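Local coordinates for protein dihydropteroate synthase (Burkholderia cenocepacia, PDB 2Y5S) that probably catalyses the condensation of para-aminobenzoate with 6-hydroxymethyl-7,8-dihydropterin diphosphate to form 7,8-dihydropteroate, a precursor of folate, at residues A60-I65 with A118-D123; I102-Y105 with V109-A112; F196-A201 with S233-L238. All blocks are in the same frame, centred on the assembly; numbering follows the deposited sequence. Where two conformers were deposited one is given.

Interaction 1 (A60-I65 with A118-D123); sequences ADLLDI and ADLIND. With 78H (7,8-dihydropteroate), chain P.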
loop_
_atom_site.group_PDB
_atom_site.type_symbol
_atom_site.label_atom_id
_atom_site.label_comp_id
_atom_site.label_asym_id
_atom_site.label_seq_id
_atom_site.Cartn_x
_atom_site.Cartn_y
_atom_site.Cartn_z
ATOM N N ALA B 60 -0.629 -17.027 4.269
ATOM C CA ALA B 60 0.139 -16.790 5.499
ATOM C C ALA B 60 1.392 -17.664 5.497
ATOM O O ALA B 60 1.317 -18.869 5.204
ATOM C CB ALA B 60 -0.702 -17.091 6.724
ATOM N N ASP B 61 2.529 -17.065 5.837
ATOM C CA ASP B 61 3.798 -17.808 5.969
ATOM C C ASP B 61 4.081 -18.239 7.419
ATOM O O ASP B 61 4.841 -19.174 7.648
ATOM C CB ASP B 61 4.949 -16.937 5.486
ATOM C CG ASP B 61 4.751 -16.456 4.079
ATOM O OD1 ASP B 61 4.689 -17.306 3.175
ATOM O OD2 ASP B 61 4.673 -15.235 3.873
ATOM N N LEU B 62 3.499 -17.533 8.386
ATOM C CA LEU B 62 3.578 -17.910 9.799
ATOM C C LEU B 62 2.225 -17.648 10.428
ATOM O O LEU B 62 1.452 -16.826 9.914
ATOM C CB LEU B 62 4.625 -17.091 10.570
ATOM C CG LEU B 62 6.074 -16.938 10.089
ATOM C CD1 LEU B 62 6.148 -15.741 9.133
ATOM C CD2 LEU B 62 7.015 -16.740 11.293
ATOM N N LEU B 63 1.959 -18.338 11.549
ATOM C CA LEU B 63 0.765 -18.091 12.345
ATOM C C LEU B 63 1.162 -17.683 13.752
ATOM O O LEU B 63 2.019 -18.325 14.357
ATOM C CB LEU B 63 -0.121 -19.340 12.411
ATOM C CG LEU B 63 -0.647 -19.819 11.063
ATOM C CD1 LEU B 63 -1.309 -21.206 11.216
ATOM C CD2 LEU B 63 -1.601 -18.773 10.484
ATOM N N ASP B 64 0.529 -16.631 14.269
ATOM C CA ASP B 64 0.818 -16.146 15.616
ATOM C C ASP B 64 -0.370 -16.499 16.502
ATOM O O ASP B 64 -1.489 -16.018 16.291
ATOM C CB ASP B 64 1.106 -14.633 15.615
ATOM C CG ASP B 64 1.780 -14.137 16.923
ATOM O OD1 ASP B 64 2.628 -14.847 17.503
ATOM O OD2 ASP B 64 1.467 -13.015 17.372
ATOM N N ILE B 65 -0.121 -17.395 17.448
ATOM C CA ILE B 65 -1.139 -17.920 18.335
ATOM C C ILE B 65 -1.053 -17.153 19.646
ATOM O O ILE B 65 -0.005 -17.135 20.282
ATOM C CB ILE B 65 -0.900 -19.416 18.661
ATOM C CG1 ILE B 65 -0.909 -20.290 17.400
ATOM C CG2 ILE B 65 -1.952 -19.909 19.649
ATOM C CD1 ILE B 65 -0.321 -21.684 17.641
ATOM N N ALA B 118 6.319 -25.445 19.468
ATOM C CA ALA B 118 6.223 -24.145 18.821
ATOM C C ALA B 118 7.597 -23.744 18.275
ATOM O O ALA B 118 8.637 -24.172 18.789
ATOM C CB ALA B 118 5.688 -23.079 19.779
ATOM N N ASP B 119 7.571 -22.909 17.244
ATOM C CA ASP B 119 8.753 -22.534 16.493
ATOM C C ASP B 119 9.328 -21.165 16.868
ATOM O O ASP B 119 10.506 -20.912 16.658
ATOM C CB ASP B 119 8.391 -22.524 15.005
ATOM C CG ASP B 119 7.926 -23.875 14.512
ATOM O OD1 ASP B 119 8.717 -24.830 14.557
ATOM O OD2 ASP B 119 6.760 -23.987 14.076
ATOM N N LEU B 120 8.494 -20.268 17.383
ATOM C CA LEU B 120 8.912 -18.899 17.657
ATOM C C LEU B 120 8.163 -18.356 18.878
ATOM O O LEU B 120 6.950 -18.568 19.015
ATOM C CB LEU B 120 8.650 -18.022 16.424
ATOM C CG LEU B 120 9.233 -16.596 16.338
ATOM C CD1 LEU B 120 9.067 -16.087 14.918
ATOM C CD2 LEU B 120 8.586 -15.634 17.330
ATOM N N ILE B 121 8.894 -17.689 19.775
ATOM C CA ILE B 121 8.289 -16.985 20.903
ATOM C C ILE B 121 8.329 -15.488 20.637
ATOM O O ILE B 121 9.391 -14.890 20.413
ATOM C CB ILE B 121 8.954 -17.324 22.254
ATOM C CG1 ILE B 121 8.960 -18.841 22.516
ATOM C CG2 ILE B 121 8.244 -16.584 23.393
ATOM C CD1 ILE B 121 7.547 -19.494 22.653
ATOM N N ASN B 122 7.135 -14.901 20.644
ATOM C CA ASN B 122 6.932 -13.525 20.326
ATOM C C ASN B 122 6.523 -12.795 21.607
ATOM O O ASN B 122 5.388 -12.947 22.056
ATOM C CB ASN B 122 5.816 -13.432 19.276
ATOM C CG ASN B 122 5.444 -12.003 18.960
ATOM O OD1 ASN B 122 6.267 -11.123 19.088
ATOM N ND2 ASN B 122 4.192 -11.767 18.555
ATOM N N ASP B 123 7.437 -12.004 22.175
ATOM C CA ASP B 123 7.286 -11.479 23.546
ATOM C C ASP B 123 7.232 -9.945 23.631
ATOM O O ASP B 123 8.233 -9.257 23.467
ATOM C CB ASP B 123 8.410 -12.005 24.434
ATOM C CG ASP B 123 8.255 -11.604 25.907
ATOM O OD1 ASP B 123 7.204 -11.058 26.303
ATOM O OD2 ASP B 123 9.214 -11.829 26.668
HETATM O O4 78H P . 3.071 -5.213 17.305
HETATM C C4 78H P . 3.203 -6.322 17.824
HETATM C C5 78H P . 2.185 -6.905 18.607
HETATM N N3 78H P . 4.407 -7.024 17.656
HETATM C C9 78H P . 2.440 -8.173 19.181
HETATM N N5 78H P . 0.983 -6.296 18.764
HETATM C C2 78H P . 4.604 -8.291 18.286
HETATM N N8 78H P . 1.475 -8.802 19.957
HETATM N N1 78H P . 3.608 -8.824 19.011
HETATM C C6 78H P . 0.029 -6.840 19.545
HETATM N N2 78H P . 5.769 -8.945 18.161
HETATM C C7 78H P . 0.258 -8.102 20.382
HETATM C C10 78H P . -1.324 -6.195 19.654
HETATM N N11 78H P . -1.301 -5.132 20.666
HETATM C C15 78H P . -1.793 -3.941 20.352
HETATM C C16 78H P . -1.063 -2.783 20.598
HETATM C C17 78H P . -3.047 -3.879 19.743
HETATM C C18 78H P . -1.596 -1.553 20.254
HETATM C C19 78H P . -3.581 -2.645 19.397
HETATM C C20 78H P . -2.857 -1.484 19.658
HETATM C C21 78H P . -3.429 -0.123 19.247
HETATM O O22 78H P . -2.632 0.818 19.236
HETATM O O23 78H P . -4.603 -0.050 18.823
#
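Within the parallel barrel of this pterin-binding enzyme, Asp-64 and Asn-122 meet across strand 100-103, which lies between their own strands, 62-66 and 120-123. Because the two strands are not direct neighbours, their backbones stay apart, with the CA atoms of Asp-64 and Asn-122 separated by 8.2 Å, and side chains alone bridge the gap. Asn-122 ND2 donates to Asp-64 OD2 at 3.2 Å. The bond is bent, with an N-H...O angle of 139°. It lies close to the plane of the amide but reaches the carboxylate oxygen from above the carboxylate plane, the two planes being turned 48° apart. The side chains themselves cross at about a right angle.

The same amide nitrogen also donates to N1 of the dihydropteroate, 3.0 Å from Asn-122 ND2, while Asn-122 OD1 faces the pterin amino group N2. The modelled OD1-N2 distance of 2.4 Å is doubtfully short, but a pairing of the amide with the N1-N2 side of the pterin is consistent with the ND2-N1 bond. This puts CO and NH2 of the amide opposite an amino donor and a ring acceptor, and Asp-64, accepting from ND2, probably helps fix which way round the amide sits. Asp-64 is itself held in place, OD1 by a hydrogen bond to Ser-101 and OD2 by a salt bridge to Arg-270.

Two residues back along each strand, Leu-62 CD2 touches Leu-120 CD1 at 4.2 Å, an apolar contact behind the polar pair. Asn-122 lines the pterin pocket, with Asp-64 as its second-shell partner and the leucine pair further back. Alternate strand residues pointing into the barrel, with ligand-binding residues at the carboxyl ends of the strands, are typical of TIM barrels.

Interaction 2 (I102-Y105 with V109-A112); sequences IDTY and VMRA. With 78H (7,8-dihydropteroate), chain P.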
loop_
_atom_site.group_PDB
_atom_site.type_symbol
_atom_site.label_atom_id
_atom_site.label_comp_id
_atom_site.label_asym_id
_atom_site.label_seq_id
_atom_site.Cartn_x
_atom_site.Cartn_y
_atom_site.Cartn_z
ATOM N N ILE B 102 4.232 -17.936 19.086
ATOM C CA ILE B 102 3.422 -17.845 20.288
ATOM C C ILE B 102 3.503 -16.429 20.862
ATOM O O ILE B 102 4.578 -15.981 21.232
ATOM C CB ILE B 102 3.887 -18.826 21.375
ATOM C CG1 ILE B 102 4.057 -20.238 20.808
ATOM C CG2 ILE B 102 2.906 -18.806 22.520
ATOM C CD1 ILE B 102 2.742 -20.892 20.366
ATOM N N ASP B 103 2.356 -15.755 20.926
ATOM C CA ASP B 103 2.253 -14.394 21.454
ATOM C C ASP B 103 2.045 -14.475 22.963
ATOM O O ASP B 103 0.905 -14.552 23.464
ATOM C CB ASP B 103 1.105 -13.651 20.763
ATOM C CG ASP B 103 0.916 -12.200 21.262
ATOM O OD1 ASP B 103 1.820 -11.598 21.886
ATOM O OD2 ASP B 103 -0.161 -11.651 20.975
ATOM N N THR B 104 3.161 -14.511 23.681
ATOM C CA THR B 104 3.132 -14.578 25.130
ATOM C C THR B 104 4.373 -13.981 25.766
ATOM O O THR B 104 5.467 -14.040 25.207
ATOM C CB THR B 104 3.024 -16.025 25.647
ATOM O OG1 THR B 104 2.766 -15.994 27.060
ATOM C CG2 THR B 104 4.312 -16.798 25.347
ATOM N N TYR B 105 4.166 -13.418 26.953
ATOM C CA TYR B 105 5.242 -12.930 27.809
ATOM C C TYR B 105 5.395 -13.768 29.086
ATOM O O TYR B 105 6.266 -13.472 29.911
ATOM C CB TYR B 105 4.984 -11.471 28.186
ATOM C CG TYR B 105 3.665 -11.224 28.887
ATOM C CD1 TYR B 105 3.551 -11.355 30.268
ATOM C CD2 TYR B 105 2.539 -10.855 28.171
ATOM C CE1 TYR B 105 2.354 -11.126 30.911
ATOM C CE2 TYR B 105 1.328 -10.629 28.810
ATOM C CZ TYR B 105 1.252 -10.767 30.180
ATOM O OH TYR B 105 0.067 -10.546 30.828
ATOM N N VAL B 109 4.174 -20.271 29.830
ATOM C CA VAL B 109 3.537 -20.515 28.553
ATOM C C VAL B 109 4.642 -20.792 27.537
ATOM O O VAL B 109 4.502 -21.654 26.671
ATOM C CB VAL B 109 2.636 -19.338 28.138
ATOM C CG1 VAL B 109 2.029 -19.575 26.766
ATOM C CG2 VAL B 109 1.524 -19.135 29.182
ATOM N N MET B 110 5.743 -20.042 27.648
ATOM C CA MET B 110 6.881 -20.233 26.768
ATOM C C MET B 110 7.402 -21.660 26.880
ATOM O O MET B 110 7.577 -22.325 25.861
ATOM C CB MET B 110 8.002 -19.253 27.093
ATOM C CG MET B 110 7.645 -17.807 26.889
ATOM S SD MET B 110 9.019 -16.712 27.220
ATOM C CE MET B 110 8.157 -15.123 27.107
ATOM N N ARG B 111 7.609 -22.129 28.116
ATOM C CA ARG B 111 8.108 -23.483 28.359
ATOM C C ARG B 111 7.155 -24.535 27.791
ATOM O O ARG B 111 7.584 -25.418 27.043
ATOM C CB ARG B 111 8.361 -23.729 29.858
ATOM C CG ARG B 111 9.410 -22.785 30.476
ATOM C CD ARG B 111 9.867 -23.210 31.890
ATOM N NE ARG B 111 10.995 -24.136 31.836
ATOM C CZ ARG B 111 12.253 -23.833 32.151
ATOM N NH1 ARG B 111 12.576 -22.616 32.576
ATOM N NH2 ARG B 111 13.194 -24.764 32.053
ATOM N N ALA B 112 5.871 -24.434 28.135
ATOM C CA ALA B 112 4.870 -25.416 27.669
ATOM C C ALA B 112 4.711 -25.412 26.149
ATOM O O ALA B 112 4.558 -26.475 25.534
ATOM C CB ALA B 112 3.508 -25.179 28.334
HETATM O O4 78H P . 3.071 -5.213 17.305
HETATM C C4 78H P . 3.203 -6.322 17.824
HETATM C C5 78H P . 2.185 -6.905 18.607
HETATM N N3 78H P . 4.407 -7.024 17.656
HETATM C C9 78H P . 2.440 -8.173 19.181
HETATM N N5 78H P . 0.983 -6.296 18.764
HETATM C C2 78H P . 4.604 -8.291 18.286
HETATM N N8 78H P . 1.475 -8.802 19.957
HETATM N N1 78H P . 3.608 -8.824 19.011
HETATM C C6 78H P . 0.029 -6.840 19.545
HETATM N N2 78H P . 5.769 -8.945 18.161
HETATM C C7 78H P . 0.258 -8.102 20.382
HETATM C C10 78H P . -1.324 -6.195 19.654
HETATM N N11 78H P . -1.301 -5.132 20.666
HETATM C C15 78H P . -1.793 -3.941 20.352
HETATM C C16 78H P . -1.063 -2.783 20.598
HETATM C C17 78H P . -3.047 -3.879 19.743
HETATM C C18 78H P . -1.596 -1.553 20.254
HETATM C C19 78H P . -3.581 -2.645 19.397
HETATM C C20 78H P . -2.857 -1.484 19.658
HETATM C C21 78H P . -3.429 -0.123 19.247
HETATM O O22 78H P . -2.632 0.818 19.236
HETATM O O23 78H P . -4.603 -0.050 18.823
#
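The CE methyl of Met-110 lies against two successive peptide groups, 3.5 Å from Thr-104 O and 3.7 Å from Tyr-105 C. The other flat groups turn elsewhere. The Asp-103 carboxylate points from the strand to the dihydropteroate, where both oxygens accept only weakly from N8, and OD2 is also bonded to Thr-70. The Tyr-105 ring packs edge-to-face with Trp-125, its OH bonded to Glu-68.

Between strand and helix, Thr-104 meets both Val-109 and Met-110. Its methyl, CG2, rests 3.8 Å from Met-110 CG, and OG1 lies 3.5 Å from Val-109 CB. With OG1 opposite the backbone N (chi1 -170°), the hydroxyl comes up against Val-109 while keeping its polar partners, Glu-82 and the backbone N of Lys-106. Met-110, extended beyond CG, reaches past Thr-104 to the start of the loop. Earlier on the strand, Ile-102 CG2 and Val-109 CG1 make a looser contact at 4.4 Å. Strand end, short loop and outer helix packed in this way are typical of a beta-alpha-beta unit of a TIM barrel, with the strand's carboxyl end serving the ligand site.

Interaction 3 (F196-A201 with S233-L238); sequences FGFGKA and SRKSML. With 78H (7,8-dihydropteroate), chain P; EDO (1,2-ethanediol), chain S.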
loop_
_atom_site.group_PDB
_atom_site.type_symbol
_atom_site.label_atom_id
_atom_site.label_comp_id
_atom_site.label_asym_id
_atom_site.label_seq_id
_atom_site.Cartn_x
_atom_site.Cartn_y
_atom_site.Cartn_z
ATOM N N PHE B 196 4.966 -1.100 17.800
ATOM C CA PHE B 196 4.029 -0.068 17.448
ATOM C C PHE B 196 2.816 -0.089 18.389
ATOM O O PHE B 196 2.224 -1.137 18.604
ATOM C CB PHE B 196 3.571 -0.251 15.996
ATOM C CG PHE B 196 4.628 0.048 15.006
ATOM C CD1 PHE B 196 5.037 1.344 14.801
ATOM C CD2 PHE B 196 5.248 -0.980 14.283
ATOM C CE1 PHE B 196 6.049 1.633 13.901
ATOM C CE2 PHE B 196 6.247 -0.696 13.375
ATOM C CZ PHE B 196 6.651 0.616 13.190
ATOM N N GLY B 197 2.478 1.072 18.945
ATOM C CA GLY B 197 1.318 1.221 19.806
ATOM C C GLY B 197 1.585 0.837 21.254
ATOM O O GLY B 197 0.648 0.785 22.045
ATOM N N PHE B 198 2.841 0.571 21.617
ATOM C CA PHE B 198 3.166 0.177 23.010
ATOM C C PHE B 198 4.003 1.242 23.737
ATOM O O PHE B 198 5.250 1.191 23.748
ATOM C CB PHE B 198 3.915 -1.145 23.031
ATOM C CG PHE B 198 3.074 -2.347 22.704
ATOM C CD1 PHE B 198 2.421 -3.050 23.718
ATOM C CD2 PHE B 198 2.958 -2.805 21.387
ATOM C CE1 PHE B 198 1.661 -4.188 23.428
ATOM C CE2 PHE B 198 2.201 -3.930 21.084
ATOM C CZ PHE B 198 1.553 -4.627 22.107
ATOM N N GLY B 199 3.315 2.203 24.356
ATOM C CA GLY B 199 3.977 3.304 25.054
ATOM C C GLY B 199 4.537 4.354 24.103
ATOM O O GLY B 199 5.613 4.903 24.337
ATOM N N LYS B 200 3.818 4.614 23.015
ATOM C CA LYS B 200 4.243 5.580 21.996
ATOM C C LYS B 200 3.152 6.612 21.787
ATOM O O LYS B 200 1.977 6.271 21.829
ATOM C CB LYS B 200 4.514 4.871 20.672
ATOM C CG LYS B 200 5.892 4.209 20.571
ATOM C CD LYS B 200 5.847 2.762 20.767
ATOM C CE LYS B 200 7.235 2.174 20.973
ATOM N NZ LYS B 200 7.135 0.812 21.565
ATOM N N ALA B 201 3.531 7.869 21.575
ATOM C CA ALA B 201 2.569 8.873 21.108
ATOM C C ALA B 201 1.914 8.338 19.819
ATOM O O ALA B 201 2.619 7.949 18.877
ATOM C CB ALA B 201 3.249 10.233 20.884
ATOM N N SER B 233 -1.264 -3.781 12.334
ATOM C CA SER B 233 -2.572 -4.144 11.799
ATOM C C SER B 233 -3.734 -3.690 12.688
ATOM O O SER B 233 -3.807 -4.058 13.855
ATOM C CB SER B 233 -2.626 -5.651 11.567
ATOM O OG SER B 233 -3.894 -6.065 11.064
ATOM N N ARG B 234 -4.631 -2.894 12.106
ATOM C CA ARG B 234 -5.823 -2.374 12.772
ATOM C C ARG B 234 -5.571 -1.468 13.979
ATOM O O ARG B 234 -6.490 -1.182 14.729
ATOM C CB ARG B 234 -6.788 -3.519 13.133
ATOM C CG ARG B 234 -7.154 -4.353 11.919
ATOM C CD ARG B 234 -8.191 -5.396 12.252
ATOM N NE ARG B 234 -8.739 -6.017 11.046
ATOM C CZ ARG B 234 -9.509 -7.103 11.063
ATOM N NH1 ARG B 234 -9.805 -7.704 12.221
ATOM N NH2 ARG B 234 -9.968 -7.608 9.922
ATOM N N LYS B 235 -4.352 -0.962 14.126
ATOM C CA LYS B 235 -3.977 -0.281 15.356
ATOM C C LYS B 235 -4.400 1.188 15.362
ATOM O O LYS B 235 -4.734 1.760 14.326
ATOM C CB LYS B 235 -2.487 -0.428 15.611
ATOM C CG LYS B 235 -2.069 -1.845 16.054
ATOM C CD LYS B 235 -0.653 -1.861 16.615
ATOM C CE LYS B 235 -0.272 -3.248 17.136
ATOM N NZ LYS B 235 1.166 -3.302 17.501
ATOM N N SER B 236 -4.386 1.774 16.553
ATOM C CA SER B 236 -4.792 3.153 16.777
ATOM C C SER B 236 -4.030 4.157 15.952
ATOM O O SER B 236 -4.612 5.161 15.543
ATOM C CB SER B 236 -4.640 3.513 18.249
ATOM O OG SER B 236 -5.633 2.829 18.968
ATOM N N MET B 237 -2.742 3.903 15.697
ATOM C CA MET B 237 -1.965 4.793 14.815
ATOM C C MET B 237 -2.610 4.947 13.436
ATOM O O MET B 237 -2.421 5.960 12.763
ATOM C CB MET B 237 -0.514 4.323 14.660
ATOM C CG MET B 237 -0.353 2.955 14.001
ATOM S SD MET B 237 1.370 2.407 13.920
ATOM C CE MET B 237 2.007 3.469 12.623
ATOM N N LEU B 238 -3.348 3.929 13.002
ATOM C CA LEU B 238 -4.046 3.972 11.712
ATOM C C LEU B 238 -5.395 4.705 11.831
ATOM O O LEU B 238 -5.720 5.571 11.013
ATOM C CB LEU B 238 -4.241 2.546 11.189
ATOM C CG LEU B 238 -2.993 1.649 11.084
ATOM C CD1 LEU B 238 -3.341 0.310 10.416
ATOM C CD2 LEU B 238 -1.858 2.330 10.353
HETATM O O4 78H P . 3.071 -5.213 17.305
HETATM C C4 78H P . 3.203 -6.322 17.824
HETATM C C5 78H P . 2.185 -6.905 18.607
HETATM N N3 78H P . 4.407 -7.024 17.656
HETATM C C9 78H P . 2.440 -8.173 19.181
HETATM N N5 78H P . 0.983 -6.296 18.764
HETATM C C2 78H P . 4.604 -8.291 18.286
HETATM N N8 78H P . 1.475 -8.802 19.957
HETATM N N1 78H P . 3.608 -8.824 19.011
HETATM C C6 78H P . 0.029 -6.840 19.545
HETATM N N2 78H P . 5.769 -8.945 18.161
HETATM C C7 78H P . 0.258 -8.102 20.382
HETATM C C10 78H P . -1.324 -6.195 19.654
HETATM N N11 78H P . -1.301 -5.132 20.666
HETATM C C15 78H P . -1.793 -3.941 20.352
HETATM C C16 78H P . -1.063 -2.783 20.598
HETATM C C17 78H P . -3.047 -3.879 19.743
HETATM C C18 78H P . -1.596 -1.553 20.254
HETATM C C19 78H P . -3.581 -2.645 19.397
HETATM C C20 78H P . -2.857 -1.484 19.658
HETATM C C21 78H P . -3.429 -0.123 19.247
HETATM O O22 78H P . -2.632 0.818 19.236
HETATM O O23 78H P . -4.603 -0.050 18.823
HETATM C C1 EDO S . -7.152 -4.143 17.069
HETATM O O1 EDO S . -7.179 -2.779 17.493
HETATM C C2 EDO S . -5.711 -4.630 17.035
HETATM O O2 EDO S . -5.645 -5.968 17.533
#
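Lys-235 carries CG opposite its carbonyl carbon (chi1 -72°) and is extended from there on, which sends its ammonium group straight across to the 196-201 loop. NZ donates to Phe-196 O at 2.7 Å, tilted 25° from the carbonyl plane, and to O4 of the dihydropteroate, also 2.7 Å from Lys-235 NZ. Phe-196 O, Gly-231 O and pterin O4 can take its three N-H groups, with N5 a weak fourth partner, which probably holds the ammonium in place. The chain leading there is used as well: its methylenes run alongside the aminobenzoate ring, with Lys-235 CG 3.7 Å from C20.

These two segments lie in loops following the strands 190-193 and 229-230, at the carboxyl ends where TIM barrels keep their active sites; together they hold the aminobenzoate ring and its carboxylate, and reach the O4-N5 side of the pterin. Phe-198 lays one face of its ring over C16 and brings its edge to N5, with CZ 3.2 Å from N11 of the linker. Gly-197 adopts a positive phi of 84° and lets its backbone pass near the ring, its O 3.7 Å from C18. The carboxylate is met at the start of helix 236-239, just after the N-cap residue Lys-235: Ser-236 N donates to O23 at 2.9 Å.

Away from the ligand, Met-237 bends at chi3 to set SD beside the Phe-196 ring, 3.9 Å from CD1, an oblique Met-aromatic contact. Leu-209 of helix 204-211 also packs against Phe-196, and Leu-238 reaches Val-283 of the second subunit.

All three interactions touch the bound dihydropteroate and belong to the one eight-stranded parallel barrel. Interactions 1 and 2 lie close together, their centres 10 Å apart, and share a sheet: strand 100-103 of interaction 2 runs between the two strands joined by interaction 1, with backbone bonds to both. Along the chain, 102-105 and 109-112 both fall between 60-65 and 118-123. Interaction 3 follows later in sequence, its centre about 20 Å from that of interaction 1 and 23 Å from that of interaction 2, and touches neither. The ligand spans the gap: interactions 1 and 2 meet its pterin end, while interaction 3 holds the aminobenzoate end and also reaches the pterin through Lys-235.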